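Local coordinates for protein methylenetetrahydrofolate--tRNA-(uracil-5-)-methyltransferase trmFO (Thermus thermophilus, PDB 3G5S) that probably catalyses the folate- and FAD-dependent methylation of uridine 54 in tRNAs, giving 5-methyluridine, at residues A12-A17 / E106-H111; A16-L21 / G75-E80; H200-E205 / K287-M292. One frame throughout, in Å; residues are numbered along the deposited sequence.

Interaction 1 (A12-A17 / E106-H111); sequences AGSEAA and ERLTGH. With FAD (flavin-adenine dinucleotide), chain B.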
loop_
_atom_site.group_PDB
_atom_site.type_symbol
_atom_site.label_atom_id
_atom_site.label_comp_id
_atom_site.label_asym_id
_atom_site.label_seq_id
_atom_site.Cartn_x
_atom_site.Cartn_y
_atom_site.Cartn_z
ATOM N N ALA A 12 10.271 -3.722 -6.140
ATOM C CA ALA A 12 10.718 -4.140 -4.818
ATOM C C ALA A 12 11.967 -5.009 -4.863
ATOM O O ALA A 12 12.898 -4.801 -4.092
ATOM C CB ALA A 12 9.600 -4.863 -4.077
ATOM N N GLY A 13 11.981 -5.996 -5.754
ATOM C CA GLY A 13 13.084 -6.932 -5.790
ATOM C C GLY A 13 14.361 -6.265 -6.255
ATOM O O GLY A 13 15.454 -6.588 -5.775
ATOM N N SER A 14 14.242 -5.329 -7.193
ATOM C CA SER A 14 15.421 -4.622 -7.658
ATOM C C SER A 14 16.046 -3.824 -6.515
ATOM O O SER A 14 17.272 -3.830 -6.339
ATOM C CB SER A 14 15.081 -3.701 -8.831
ATOM O OG SER A 14 14.727 -4.439 -9.991
ATOM N N GLU A 15 15.216 -3.134 -5.740
ATOM C CA GLU A 15 15.743 -2.373 -4.622
ATOM C C GLU A 15 16.278 -3.276 -3.513
ATOM O O GLU A 15 17.309 -2.977 -2.911
ATOM C CB GLU A 15 14.706 -1.402 -4.062
ATOM C CG GLU A 15 15.338 -0.349 -3.181
ATOM C CD GLU A 15 16.146 0.656 -3.982
ATOM O OE1 GLU A 15 15.520 1.429 -4.745
ATOM O OE2 GLU A 15 17.396 0.690 -3.853
ATOM N N ALA A 16 15.588 -4.380 -3.238
ATOM C CA ALA A 16 16.078 -5.319 -2.235
ATOM C C ALA A 16 17.462 -5.839 -2.625
ATOM O O ALA A 16 18.387 -5.863 -1.803
ATOM C CB ALA A 16 15.104 -6.475 -2.056
ATOM N N ALA A 17 17.600 -6.257 -3.883
ATOM C CA ALA A 17 18.878 -6.749 -4.383
ATOM C C ALA A 17 19.961 -5.689 -4.242
ATOM O O ALA A 17 21.063 -5.979 -3.788
ATOM C CB ALA A 17 18.748 -7.201 -5.831
ATOM N N GLU A 106 21.051 -2.242 -15.818
ATOM C CA GLU A 106 22.495 -2.151 -16.013
ATOM C C GLU A 106 23.269 -2.161 -14.692
ATOM O O GLU A 106 24.263 -2.877 -14.556
ATOM C CB GLU A 106 22.858 -0.905 -16.826
ATOM C CG GLU A 106 22.330 -0.914 -18.252
ATOM C CD GLU A 106 22.806 0.285 -19.056
ATOM O OE1 GLU A 106 23.999 0.641 -18.947
ATOM O OE2 GLU A 106 21.988 0.868 -19.800
ATOM N N ARG A 107 22.819 -1.371 -13.717
ATOM C CA ARG A 107 23.538 -1.280 -12.448
ATOM C C ARG A 107 23.532 -2.620 -11.720
ATOM O O ARG A 107 24.545 -3.040 -11.175
ATOM C CB ARG A 107 22.963 -0.182 -11.540
ATOM C CG ARG A 107 23.179 1.259 -12.015
ATOM C CD ARG A 107 24.637 1.600 -12.275
ATOM N NE ARG A 107 25.526 1.350 -11.141
ATOM C CZ ARG A 107 25.655 2.151 -10.085
ATOM N NH1 ARG A 107 24.927 3.254 -9.987
ATOM N NH2 ARG A 107 26.509 1.845 -9.116
ATOM N N LEU A 108 22.384 -3.288 -11.708
ATOM C CA LEU A 108 22.279 -4.590 -11.061
ATOM C C LEU A 108 23.085 -5.656 -11.797
ATOM O O LEU A 108 23.916 -6.346 -11.204
ATOM C CB LEU A 108 20.814 -5.013 -10.952
ATOM C CG LEU A 108 20.060 -4.368 -9.791
ATOM C CD1 LEU A 108 18.560 -4.517 -9.956
ATOM C CD2 LEU A 108 20.522 -4.953 -8.471
ATOM N N THR A 109 22.840 -5.783 -13.096
ATOM C CA THR A 109 23.458 -6.848 -13.876
ATOM C C THR A 109 24.983 -6.755 -13.845
ATOM O O THR A 109 25.672 -7.775 -13.862
ATOM C CB THR A 109 22.938 -6.860 -15.325
ATOM O OG1 THR A 109 21.517 -7.047 -15.318
ATOM C CG2 THR A 109 23.585 -7.989 -16.121
ATOM N N GLY A 110 25.502 -5.534 -13.777
ATOM C CA GLY A 110 26.935 -5.310 -13.763
ATOM C C GLY A 110 27.630 -5.489 -12.423
ATOM O O GLY A 110 28.855 -5.416 -12.351
ATOM N N HIS A 111 26.867 -5.719 -11.359
ATOM C CA HIS A 111 27.466 -5.880 -10.035
ATOM C C HIS A 111 28.128 -7.252 -9.879
ATOM O O HIS A 111 27.512 -8.271 -10.181
ATOM C CB HIS A 111 26.421 -5.688 -8.935
ATOM C CG HIS A 111 27.022 -5.381 -7.603
ATOM N ND1 HIS A 111 27.701 -6.321 -6.858
ATOM C CD2 HIS A 111 27.081 -4.228 -6.899
ATOM C CE1 HIS A 111 28.144 -5.762 -5.746
ATOM N NE2 HIS A 111 27.782 -4.489 -5.748
HETATM P PA FAD B . 6.426 -6.046 -9.859
HETATM O O1A FAD B . 5.252 -6.540 -10.653
HETATM O O2A FAD B . 7.055 -4.746 -10.254
HETATM O O5B FAD B . 7.589 -7.140 -9.822
HETATM C C5B FAD B . 7.315 -8.504 -9.570
HETATM C C4B FAD B . 8.277 -9.320 -10.411
HETATM O O4B FAD B . 8.187 -10.683 -10.033
HETATM C C3B FAD B . 7.926 -9.259 -11.896
HETATM O O3B FAD B . 9.058 -8.898 -12.665
HETATM C C2B FAD B . 7.443 -10.672 -12.226
HETATM O O2B FAD B . 7.727 -11.102 -13.542
HETATM C C1B FAD B . 8.199 -11.501 -11.205
HETATM N N9A FAD B . 7.614 -12.786 -10.794
HETATM C C8A FAD B . 6.326 -13.039 -10.411
HETATM N N7A FAD B . 6.239 -14.324 -10.010
HETATM C C5A FAD B . 7.471 -14.886 -10.127
HETATM C C6A FAD B . 7.970 -16.154 -9.866
HETATM N N6A FAD B . 7.253 -17.089 -9.228
HETATM N N1A FAD B . 9.299 -16.393 -10.092
HETATM C C2A FAD B . 10.130 -15.418 -10.591
HETATM N N3A FAD B . 9.649 -14.156 -10.853
HETATM C C4A FAD B . 8.340 -13.924 -10.622
HETATM N N1 FAD B . 1.611 1.463 -9.295
HETATM C C2 FAD B . 1.737 2.829 -9.311
HETATM O O2 FAD B . 2.338 3.412 -8.411
HETATM N N3 FAD B . 1.184 3.550 -10.353
HETATM C C4 FAD B . 0.506 2.940 -11.395
HETATM O O4 FAD B . 0.028 3.614 -12.316
HETATM C C4X FAD B . 0.388 1.551 -11.368
HETATM N N5 FAD B . -0.281 0.885 -12.370
HETATM C C5X FAD B . -0.381 -0.491 -12.332
HETATM C C6 FAD B . -1.050 -1.152 -13.357
HETATM C C7 FAD B . -1.175 -2.534 -13.338
HETATM C C7M FAD B . -1.900 -3.243 -14.449
HETATM C C8 FAD B . -0.617 -3.257 -12.289
HETATM C C8M FAD B . -0.741 -4.753 -12.259
HETATM C C9 FAD B . 0.057 -2.598 -11.263
HETATM C C9A FAD B . 0.178 -1.211 -11.276
HETATM N N10 FAD B . 0.833 -0.550 -10.244
HETATM C C10 FAD B . 0.941 0.826 -10.313
HETATM C "C1'" FAD B . 0.849 -1.169 -8.864
HETATM C "C2'" FAD B . 2.258 -1.436 -8.308
HETATM O "O2'" FAD B . 2.822 -0.291 -7.691
HETATM C "C3'" FAD B . 3.199 -2.010 -9.368
HETATM O "O3'" FAD B . 2.672 -3.267 -9.740
HETATM C "C4'" FAD B . 4.633 -2.186 -8.873
HETATM O "O4'" FAD B . 5.438 -2.503 -9.991
HETATM C "C5'" FAD B . 4.744 -3.249 -7.787
HETATM O "O5'" FAD B . 6.101 -3.563 -7.565
HETATM P P FAD B . 6.502 -5.053 -7.142
HETATM O O1P FAD B . 5.755 -5.476 -5.919
HETATM O O2P FAD B . 7.994 -5.097 -7.091
HETATM O O3P FAD B . 5.935 -5.969 -8.333
#
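Leu108 reaches across from helix 97-109 and straddles the flank of helix 11-22 with its two methyl groups. Leu108 CD1 meets the start of the Ser14 side chain, 3.7 Å from Ser14 CB. Leu108 CD2 sits one turn further on, 3.9 Å from Ala17 CB. The branch thus spans two positions three residues apart on the partner helix. Its first torsion puts Leu108 CG beside its own backbone N (chi1 -80°), and the CA-CB bond already points at helix 11-22. The CB of Ala17 likewise points at the opposing helix. Ser14 meets Leu108 mainly through its CB. Ser14 OG also lies 3.8 Å from Leu108 CD1. It is hydrogen-bonded to the backbone oxygen of Gly10, just before the helix begins, so this buried hydroxyl has a partner while it borders a methyl group.

Helix 11-22 is the first helix of the Rossmann-type FAD-binding fold. It follows strand 4-7. The GxGxxG motif spans the turn between them and the first helical turn, where Gly13 is its last glycine. At the helix start Ala12 N donates to O2P of the FAD diphosphate, 2.8 Å away and nearly straight (169°). Ala12 CB lies 3.4 Å from the same FAD O2P. The helix N-terminus facing the diphosphate probably helps to balance its negative charge.

The contact with Leu108 lies along the flank of this helix, not at its N-terminal end. It is made by van der Waals packing, with no hydrogen bond between the segments. Phe46, from a loop, touches both Ser14 and Leu108. Trp18, Leu21 and Leu77 also pack on Leu108. An alanine here would remove both methyl groups, and the gap opened beside Ser14 and Ala17 would probably weaken the hold of helix 97-109 on the dinucleotide-binding helix.

Interaction 2 (A16-L21 / G75-E80); sequences AAWTLL and GSLVME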
loop_
_atom_site.group_PDB
_atom_site.type_symbol
_atom_site.label_atom_id
_atom_site.label_comp_id
_atom_site.label_asym_id
_atom_site.label_seq_id
_atom_site.Cartn_x
_atom_site.Cartn_y
_atom_site.Cartn_z
ATOM N N ALA A 16 15.588 -4.380 -3.238
ATOM C CA ALA A 16 16.078 -5.319 -2.235
ATOM C C ALA A 16 17.462 -5.839 -2.625
ATOM O O ALA A 16 18.387 -5.863 -1.803
ATOM C CB ALA A 16 15.104 -6.475 -2.056
ATOM N N ALA A 17 17.600 -6.257 -3.883
ATOM C CA ALA A 17 18.878 -6.749 -4.383
ATOM C C ALA A 17 19.961 -5.689 -4.242
ATOM O O ALA A 17 21.063 -5.979 -3.788
ATOM C CB ALA A 17 18.748 -7.201 -5.831
ATOM N N TRP A 18 19.655 -4.456 -4.627
ATOM C CA TRP A 18 20.658 -3.405 -4.557
ATOM C C TRP A 18 21.121 -3.180 -3.120
ATOM O O TRP A 18 22.304 -2.933 -2.864
ATOM C CB TRP A 18 20.093 -2.114 -5.141
ATOM C CG TRP A 18 21.115 -1.054 -5.366
ATOM C CD1 TRP A 18 21.169 0.172 -4.773
ATOM C CD2 TRP A 18 22.221 -1.112 -6.275
ATOM N NE1 TRP A 18 22.250 0.879 -5.249
ATOM C CE2 TRP A 18 22.911 0.112 -6.173
ATOM C CE3 TRP A 18 22.701 -2.088 -7.157
ATOM C CZ2 TRP A 18 24.054 0.386 -6.923
ATOM C CZ3 TRP A 18 23.832 -1.812 -7.904
ATOM C CH2 TRP A 18 24.497 -0.586 -7.781
ATOM N N THR A 19 20.188 -3.250 -2.180
ATOM C CA THR A 19 20.522 -3.026 -0.782
ATOM C C THR A 19 21.483 -4.102 -0.271
ATOM O O THR A 19 22.488 -3.809 0.384
ATOM C CB THR A 19 19.249 -2.988 0.084
ATOM O OG1 THR A 19 18.298 -2.081 -0.489
ATOM C CG2 THR A 19 19.570 -2.532 1.494
ATOM N N LEU A 20 21.166 -5.353 -0.583
ATOM C CA LEU A 20 22.038 -6.460 -0.240
ATOM C C LEU A 20 23.433 -6.267 -0.841
ATOM O O LEU A 20 24.447 -6.401 -0.149
ATOM C CB LEU A 20 21.406 -7.757 -0.730
ATOM C CG LEU A 20 20.270 -8.285 0.148
ATOM C CD1 LEU A 20 19.190 -8.969 -0.680
ATOM C CD2 LEU A 20 20.817 -9.236 1.192
ATOM N N LEU A 21 23.480 -5.948 -2.129
ATOM C CA LEU A 21 24.749 -5.792 -2.827
ATOM C C LEU A 21 25.591 -4.670 -2.222
ATOM O O LEU A 21 26.806 -4.812 -2.064
ATOM C CB LEU A 21 24.513 -5.557 -4.320
ATOM C CG LEU A 21 23.825 -6.709 -5.059
ATOM C CD1 LEU A 21 23.359 -6.271 -6.440
ATOM C CD2 LEU A 21 24.748 -7.922 -5.156
ATOM N N GLY A 75 19.871 6.157 -0.349
ATOM C CA GLY A 75 20.666 5.713 -1.483
ATOM C C GLY A 75 19.952 4.732 -2.407
ATOM O O GLY A 75 20.578 3.882 -3.037
ATOM N N SER A 76 18.631 4.845 -2.487
ATOM C CA SER A 76 17.801 3.996 -3.339
ATOM C C SER A 76 18.211 4.018 -4.813
ATOM O O SER A 76 18.360 5.089 -5.417
ATOM C CB SER A 76 16.343 4.464 -3.201
ATOM O OG SER A 76 15.523 4.046 -4.278
ATOM N N LEU A 77 18.358 2.830 -5.397
ATOM C CA LEU A 77 18.617 2.710 -6.823
ATOM C C LEU A 77 17.436 3.211 -7.646
ATOM O O LEU A 77 17.607 3.850 -8.687
ATOM C CB LEU A 77 18.919 1.254 -7.172
ATOM C CG LEU A 77 19.200 0.934 -8.639
ATOM C CD1 LEU A 77 20.420 1.689 -9.133
ATOM C CD2 LEU A 77 19.389 -0.567 -8.808
ATOM N N VAL A 78 16.230 2.893 -7.197
ATOM C CA VAL A 78 15.031 3.370 -7.870
ATOM C C VAL A 78 15.002 4.902 -7.916
ATOM O O VAL A 78 14.695 5.482 -8.955
ATOM C CB VAL A 78 13.759 2.771 -7.232
ATOM C CG1 VAL A 78 12.510 3.552 -7.622
ATOM C CG2 VAL A 78 13.628 1.302 -7.643
HETATM N N MSE A 79 15.358 5.560 -6.815
HETATM C CA MSE A 79 15.386 7.022 -6.839
HETATM C C MSE A 79 16.509 7.572 -7.725
HETATM O O MSE A 79 16.315 8.582 -8.390
HETATM C CB MSE A 79 15.458 7.608 -5.430
HETATM C CG MSE A 79 14.190 7.414 -4.620
HETATM SE SE MSE A 79 12.587 8.107 -5.478
HETATM C CE MSE A 79 13.147 9.965 -5.622
ATOM N N GLU A 80 17.669 6.916 -7.746
ATOM C CA GLU A 80 18.737 7.323 -8.657
ATOM C C GLU A 80 18.240 7.264 -10.093
ATOM O O GLU A 80 18.421 8.197 -10.878
ATOM C CB GLU A 80 19.947 6.401 -8.523
ATOM C CG GLU A 80 20.728 6.540 -7.242
ATOM C CD GLU A 80 22.012 5.719 -7.247
ATOM O OE1 GLU A 80 22.344 5.105 -8.284
ATOM O OE2 GLU A 80 22.681 5.680 -6.199
HETATM O O HOH W 1 22.898 3.607 -4.402
#
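The first helix of the FAD-binding Rossmann-type fold, 11-22, meets the start of helix 77-84 through one indole ring, that of Trp18. Leu77 lies over a face of this ring. Leu77 CB stands 3.7 Å from the centroid of the five-membered ring of Trp18, 22° off the normal, a CH-pi contact. The closest pair is Trp18 CD1 and Leu77 CB, at 3.5 Å. Leu77 CD2 rests on the same face, offset toward the rim, 3.8 Å from Trp18 CD2. The two side chains cross at about a right angle. Trp18 CG is anti to its backbone N (chi1 -169°), which swings the indole out from its helix toward the 75-80 segment.

This segment is a tight junction between two helices. Gly75 ends helix 63-74 in a Schellman motif, with positive phi. Ser76 is the N-cap of the next helix: Ser76 OG accepts from the backbone N of Met79, a selenomethionine, at 3.0 Å. Glu15, on helix 11-22, also grips this helix start. Its carboxylate accepts from the backbone N of Leu77 and of Val78 and is hydrogen-bonded to Ser76 OG.

The polar edge of the indole is served by a water that lies in the ring plane. The water accepts from Trp18 NE1 at 2.9 Å. It donates to Gly75 O at 2.7 Å and to Glu80 OE2 at 2.8 Å. One water therefore ties the ring to the end of one helix and the first turn of the next, and these bonds help to fix the rotation of the indole. The other carboxylate oxygen, Glu80 OE1, is hydrogen-bonded to Tyr103 OH on helix 97-109, whose Arg107 packs against Trp18.

Interaction 3 (H200-E205 / K287-M292); sequences HQALLE and KRLIQM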
loop_
_atom_site.group_PDB
_atom_site.type_symbol
_atom_site.label_atom_id
_atom_site.label_comp_id
_atom_site.label_asym_id
_atom_site.label_seq_id
_atom_site.Cartn_x
_atom_site.Cartn_y
_atom_site.Cartn_z
ATOM N N HIS A 200 -27.682 7.769 -3.825
ATOM C CA HIS A 200 -27.886 6.690 -4.777
ATOM C C HIS A 200 -27.882 7.212 -6.214
ATOM O O HIS A 200 -27.255 6.623 -7.089
ATOM C CB HIS A 200 -29.188 5.946 -4.479
ATOM C CG HIS A 200 -29.528 4.903 -5.494
ATOM N ND1 HIS A 200 -30.516 5.075 -6.439
ATOM C CD2 HIS A 200 -28.998 3.678 -5.721
ATOM C CE1 HIS A 200 -30.582 3.998 -7.202
ATOM N NE2 HIS A 200 -29.672 3.137 -6.788
ATOM N N GLN A 201 -28.575 8.322 -6.455
ATOM C CA GLN A 201 -28.583 8.923 -7.785
ATOM C C GLN A 201 -27.180 9.339 -8.225
ATOM O O GLN A 201 -26.792 9.141 -9.375
ATOM C CB GLN A 201 -29.524 10.132 -7.821
ATOM C CG GLN A 201 -30.995 9.774 -7.875
ATOM C CD GLN A 201 -31.346 8.973 -9.114
ATOM O OE1 GLN A 201 -30.929 9.308 -10.223
ATOM N NE2 GLN A 201 -32.110 7.904 -8.931
ATOM N N ALA A 202 -26.414 9.920 -7.309
ATOM C CA ALA A 202 -25.057 10.339 -7.634
ATOM C C ALA A 202 -24.173 9.144 -7.999
ATOM O O ALA A 202 -23.313 9.243 -8.873
ATOM C CB ALA A 202 -24.456 11.117 -6.481
ATOM N N LEU A 203 -24.385 8.013 -7.331
ATOM C CA LEU A 203 -23.626 6.802 -7.631
ATOM C C LEU A 203 -23.901 6.297 -9.042
ATOM O O LEU A 203 -23.006 5.779 -9.709
ATOM C CB LEU A 203 -23.953 5.698 -6.626
ATOM C CG LEU A 203 -23.215 5.749 -5.291
ATOM C CD1 LEU A 203 -23.798 4.715 -4.342
ATOM C CD2 LEU A 203 -21.717 5.519 -5.488
ATOM N N LEU A 204 -25.142 6.435 -9.492
ATOM C CA LEU A 204 -25.520 5.933 -10.809
ATOM C C LEU A 204 -24.684 6.573 -11.914
ATOM O O LEU A 204 -24.318 5.913 -12.886
ATOM C CB LEU A 204 -27.012 6.166 -11.077
ATOM C CG LEU A 204 -27.999 5.401 -10.195
ATOM C CD1 LEU A 204 -29.433 5.763 -10.565
ATOM C CD2 LEU A 204 -27.778 3.903 -10.307
ATOM N N GLU A 205 -24.363 7.851 -11.746
ATOM C CA GLU A 205 -23.741 8.626 -12.815
ATOM C C GLU A 205 -22.240 8.859 -12.648
ATOM O O GLU A 205 -21.572 9.314 -13.578
ATOM C CB GLU A 205 -24.448 9.975 -12.954
ATOM C CG GLU A 205 -25.915 9.872 -13.334
ATOM C CD GLU A 205 -26.599 11.226 -13.377
ATOM O OE1 GLU A 205 -26.037 12.195 -12.822
ATOM O OE2 GLU A 205 -27.698 11.320 -13.961
ATOM N N LYS A 287 -14.361 11.297 -3.768
ATOM C CA LYS A 287 -14.377 12.416 -2.836
ATOM C C LYS A 287 -15.723 13.143 -2.848
ATOM O O LYS A 287 -16.293 13.440 -1.797
ATOM C CB LYS A 287 -13.238 13.389 -3.138
ATOM C CG LYS A 287 -13.188 14.569 -2.192
ATOM C CD LYS A 287 -12.004 15.466 -2.500
ATOM C CE LYS A 287 -11.944 16.642 -1.542
ATOM N NZ LYS A 287 -10.768 17.509 -1.825
ATOM N N ARG A 288 -16.234 13.424 -4.039
ATOM C CA ARG A 288 -17.512 14.119 -4.165
ATOM C C ARG A 288 -18.639 13.333 -3.498
ATOM O O ARG A 288 -19.480 13.893 -2.788
ATOM C CB ARG A 288 -17.828 14.365 -5.639
ATOM C CG ARG A 288 -19.073 15.189 -5.864
ATOM C CD ARG A 288 -19.175 15.628 -7.314
ATOM N NE ARG A 288 -19.206 14.493 -8.230
ATOM C CZ ARG A 288 -20.313 13.854 -8.593
ATOM N NH1 ARG A 288 -21.492 14.236 -8.119
ATOM N NH2 ARG A 288 -20.236 12.829 -9.433
ATOM N N LEU A 289 -18.645 12.025 -3.727
ATOM C CA LEU A 289 -19.674 11.155 -3.173
ATOM C C LEU A 289 -19.552 11.032 -1.657
ATOM O O LEU A 289 -20.539 11.143 -0.929
ATOM C CB LEU A 289 -19.603 9.777 -3.831
ATOM C CG LEU A 289 -20.379 9.603 -5.141
ATOM C CD1 LEU A 289 -21.816 9.219 -4.840
ATOM C CD2 LEU A 289 -20.342 10.868 -5.995
ATOM N N ILE A 290 -18.332 10.807 -1.179
ATOM C CA ILE A 290 -18.110 10.646 0.250
ATOM C C ILE A 290 -18.585 11.876 1.016
ATOM O O ILE A 290 -19.163 11.767 2.094
ATOM C CB ILE A 290 -16.621 10.353 0.565
ATOM C CG1 ILE A 290 -16.254 8.932 0.127
ATOM C CG2 ILE A 290 -16.336 10.549 2.046
ATOM C CD1 ILE A 290 -14.771 8.708 -0.019
ATOM N N GLN A 291 -18.370 13.053 0.447
ATOM C CA GLN A 291 -18.706 14.263 1.175
ATOM C C GLN A 291 -20.210 14.566 1.182
ATOM O O GLN A 291 -20.644 15.541 1.786
ATOM C CB GLN A 291 -17.832 15.431 0.710
ATOM C CG GLN A 291 -16.349 15.190 1.053
ATOM C CD GLN A 291 -15.461 16.394 0.812
ATOM O OE1 GLN A 291 -15.778 17.257 -0.009
ATOM N NE2 GLN A 291 -14.336 16.455 1.522
HETATM N N MSE A 292 -20.997 13.700 0.539
HETATM C CA MSE A 292 -22.455 13.740 0.641
HETATM C C MSE A 292 -22.976 12.966 1.851
HETATM O O MSE A 292 -24.160 13.029 2.161
HETATM C CB MSE A 292 -23.101 13.162 -0.618
HETATM C CG MSE A 292 -22.802 13.932 -1.881
HETATM SE SE MSE A 292 -23.698 13.144 -3.404
HETATM C CE MSE A 292 -23.057 14.383 -4.763
HETATM O O HOH W 2 -22.675 11.696 -10.069
#
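Leu203 carries its CG beside the backbone N (chi1 -82°), and this turn brings the branch back to Leu289 although its CA-CB bond points away from the 287-292 segment. Met292, a selenomethionine, has its CG beside the backbone N as well. Its second torsion is extended, which carries Met292 SE to 3.8 Å from Ala202 CB, and the last torsion continues the line to CE. The methyl of Ala202 is the centre of the contact. Leu289 CD1 lies 3.6 Å from Ala202 CB and 3.8 Å from Leu203 CD2, so one methyl group touches two neighbouring residues of the other helix. Leu203 and Leu289 approach each other at a slant. All of these touches are apolar, and no direct hydrogen bond joins the segments.

One water bridges the side of the contact. It donates to Ala202 O at 2.8 Å and accepts from Arg288 NH2 at 2.8 Å, lying in the plane of the guanidinium. Leu289 CD2 sits 3.9 Å above the centre of the Arg288 guanidinium plane, so the group lies flat over its neighbour. Arg288 NH2 also forms a salt bridge with Glu285, which helps to hold the group in position.

Ala202 and Met292 are partly exposed, whereas Leu203 and Leu289 are buried. Phe199 and Arg198 extend the packing along helix 193-205, against Leu289 and Met292 respectively. This is plain helix-to-helix packing, away from the FAD site. It joins the last turns of helices 193-205 and 283-290, with Met292 just past the end of the second.

Interactions 1 and 2 lie side by side, their centres 7 Å apart, and share helix 11-22. Both are buried. Interaction 1 joins that helix, whose N-terminal end binds the FAD diphosphate, to helix 97-109 by aliphatic contacts alone. Interaction 2 joins it to helix 77-84 with an aromatic face and a water. They also touch directly, through Glu15 and Arg107. Interaction 3 stands apart, about 45 Å from interaction 1 between centres, on the opposite side of the chain's centre. It uses two other helices and is only partly buried. Both bridging waters take a backbone oxygen; that of interaction 3 adds an arginine, that of interaction 2 a buried indole and a carboxylate.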